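Local coordinates for protein 6-phosphogluconate dehydrogenase (Pseudomonas syringae, PDB 5U5G) that probably reduces (2-oxopropyl)phosphonic acid with NADPH in fosfomycin biosynthesis, as a member of the 6-phosphogluconate and 3-hydroxyisobutyrate dehydrogenase families, at residues L222-S227 with Q279-S284. Sequence-based numbering, arbitrary orientation.
Sequences LGYALS and QCQYFS
The all-helical C-terminal domain, which follows the Rossmann-type cofactor domain, is joined here to its own last helix: Y224, near the end of helix 216-226, lays its ring against C280 and Q281 of the 3-10 turn 279-281 and F283 of helix 282-287. With CG anti to the backbone N (chi1 -170°), the ring reaches across to segment 279-284. C280 covers one face: its CB stands 3.4 Å from the centroid of the Y224 ring and only 9° off the ring normal, the geometry of a CH-pi contact. The sulfur is displaced from that axis, with C280 SG 4.4 Å from the same centroid, an oblique sulfur-aromatic contact. At the edge of the ring, Q281 NE2 donates to Y224 OH over 2.7 Å, with an N-H...O angle of 155°. The hydroxyl lies in the amide plane of Q281, although ring and amide planes are steeply inclined to each other. A bend at chi2 folds the Q281 chain back to this position, and S284 OG approaches Q281 OE1 from above the carbonyl plane, which may help to orient the amide. F283 meets Y224 rim to rim: CD2 of Y224 and CD2 of F283 are 3.5 Å apart, but with centroids 5.9 Å apart neither ring overlies the other, despite nearly parallel planes. Beyond it, F283 CZ reaches A225 CB at 4.1 Å, while I188 and S192 of helix 168-196 also touch F283. The side chain of C280 lies about 10 Å from the bound (2-oxopropyl)phosphonic acid, and neighbouring Q279 hydrogen-bonds R239 of its pocket. The arrangement packs a helix against a 3-10 turn and the helix after it, with Y224 and F283 as its aromatic members, within the helical domain characteristic of 3-hydroxyisobutyrate dehydrogenase relatives.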
loop_
_atom_site.group_PDB
_atom_site.type_symbol
_atom_site.label_atom_id
_atom_site.label_comp_id
_atom_site.label_asym_id
_atom_site.label_seq_id
_atom_site.Cartn_x
_atom_site.Cartn_y
_atom_site.Cartn_z
ATOM N N LEU A 222 0.747 4.111 -10.637
ATOM C CA LEU A 222 0.741 3.337 -11.878
ATOM C C LEU A 222 -0.293 3.868 -12.861
ATOM O O LEU A 222 -0.017 3.976 -14.059
ATOM C CB LEU A 222 0.449 1.871 -11.590
ATOM C CG LEU A 222 1.527 1.071 -10.873
ATOM C CD1 LEU A 222 0.873 -0.199 -10.347
ATOM C CD2 LEU A 222 2.636 0.759 -11.840
ATOM N N GLY A 223 -1.502 4.161 -12.378
ATOM C CA GLY A 223 -2.499 4.763 -13.250
ATOM C C GLY A 223 -2.003 6.051 -13.875
ATOM O O GLY A 223 -2.258 6.324 -15.055
ATOM N N TYR A 224 -1.269 6.852 -13.094
ATOM C CA TYR A 224 -0.698 8.098 -13.597
ATOM C C TYR A 224 0.335 7.828 -14.679
ATOM O O TYR A 224 0.360 8.510 -15.715
ATOM C CB TYR A 224 -0.063 8.888 -12.451
ATOM C CG TYR A 224 0.364 10.310 -12.811
ATOM C CD1 TYR A 224 -0.566 11.349 -12.848
ATOM C CD2 TYR A 224 1.696 10.618 -13.070
ATOM C CE1 TYR A 224 -0.179 12.674 -13.166
ATOM C CE2 TYR A 224 2.098 11.926 -13.371
ATOM C CZ TYR A 224 1.151 12.945 -13.421
ATOM O OH TYR A 224 1.536 14.235 -13.724
ATOM N N ALA A 225 1.221 6.859 -14.444
ATOM C CA ALA A 225 2.258 6.572 -15.427
ATOM C C ALA A 225 1.672 5.897 -16.664
ATOM O O ALA A 225 2.056 6.221 -17.792
ATOM C CB ALA A 225 3.359 5.713 -14.797
ATOM N N LEU A 226 0.718 4.980 -16.476
ATOM C CA LEU A 226 0.176 4.229 -17.607
ATOM C C LEU A 226 -0.635 5.123 -18.536
ATOM O O LEU A 226 -0.621 4.933 -19.756
ATOM C CB LEU A 226 -0.685 3.070 -17.108
ATOM C CG LEU A 226 0.106 1.911 -16.501
ATOM C CD1 LEU A 226 -0.856 0.950 -15.793
ATOM C CD2 LEU A 226 0.924 1.194 -17.565
ATOM N N SER A 227 -1.366 6.083 -17.981
ATOM C CA SER A 227 -2.190 6.964 -18.792
ATOM C C SER A 227 -1.399 8.113 -19.404
ATOM O O SER A 227 -1.976 8.912 -20.138
ATOM C CB SER A 227 -3.338 7.519 -17.950
ATOM O OG SER A 227 -2.831 8.373 -16.931
ATOM N N GLN A 279 -0.521 15.743 -7.431
ATOM C CA GLN A 279 0.342 15.124 -6.427
ATOM C C GLN A 279 1.401 14.224 -7.063
ATOM O O GLN A 279 2.525 14.134 -6.561
ATOM C CB GLN A 279 -0.506 14.315 -5.428
ATOM C CG GLN A 279 -1.421 13.287 -6.100
ATOM C CD GLN A 279 -2.219 12.444 -5.127
ATOM O OE1 GLN A 279 -2.062 12.555 -3.905
ATOM N NE2 GLN A 279 -3.101 11.603 -5.666
ATOM N N CYS A 280 1.067 13.562 -8.167
ATOM C CA CYS A 280 2.000 12.663 -8.838
ATOM C C CYS A 280 3.079 13.387 -9.626
ATOM O O CYS A 280 3.881 12.713 -10.270
ATOM C CB CYS A 280 1.250 11.714 -9.770
ATOM S SG CYS A 280 0.106 10.610 -8.922
ATOM N N GLN A 281 3.139 14.721 -9.591
ATOM C CA GLN A 281 4.226 15.431 -10.269
ATOM C C GLN A 281 5.584 15.233 -9.597
ATOM O O GLN A 281 6.598 15.706 -10.127
ATOM C CB GLN A 281 3.882 16.918 -10.379
ATOM C CG GLN A 281 3.121 17.249 -11.673
ATOM C CD GLN A 281 3.965 16.963 -12.908
ATOM O OE1 GLN A 281 4.955 17.645 -13.154
ATOM N NE2 GLN A 281 3.592 15.944 -13.675
ATOM N N TYR A 282 5.635 14.543 -8.453
ATOM C CA TYR A 282 6.914 14.037 -7.968
ATOM C C TYR A 282 7.668 13.287 -9.069
ATOM O O TYR A 282 8.900 13.311 -9.092
ATOM C CB TYR A 282 6.691 13.121 -6.759
ATOM C CG TYR A 282 7.969 12.671 -6.048
ATOM C CD1 TYR A 282 9.044 13.535 -5.884
ATOM C CD2 TYR A 282 8.068 11.395 -5.498
ATOM C CE1 TYR A 282 10.201 13.132 -5.204
ATOM C CE2 TYR A 282 9.219 10.981 -4.821
ATOM C CZ TYR A 282 10.271 11.851 -4.670
ATOM O OH TYR A 282 11.402 11.426 -4.001
ATOM N N PHE A 283 6.941 12.610 -9.973
ATOM C CA PHE A 283 7.555 11.947 -11.126
ATOM C C PHE A 283 8.490 12.888 -11.867
ATOM O O PHE A 283 9.648 12.558 -12.127
ATOM C CB PHE A 283 6.479 11.443 -12.102
ATOM C CG PHE A 283 6.074 10.009 -11.896
ATOM C CD1 PHE A 283 6.999 8.978 -12.041
ATOM C CD2 PHE A 283 4.756 9.690 -11.587
ATOM C CE1 PHE A 283 6.608 7.650 -11.854
ATOM C CE2 PHE A 283 4.357 8.380 -11.415
ATOM C CZ PHE A 283 5.284 7.356 -11.545
ATOM N N SER A 284 8.001 14.078 -12.216
ATOM C CA SER A 284 8.830 14.972 -13.011
ATOM C C SER A 284 9.904 15.645 -12.170
ATOM O O SER A 284 11.014 15.866 -12.661
ATOM C CB SER A 284 7.955 16.012 -13.718
ATOM O OG SER A 284 7.304 16.839 -12.771
#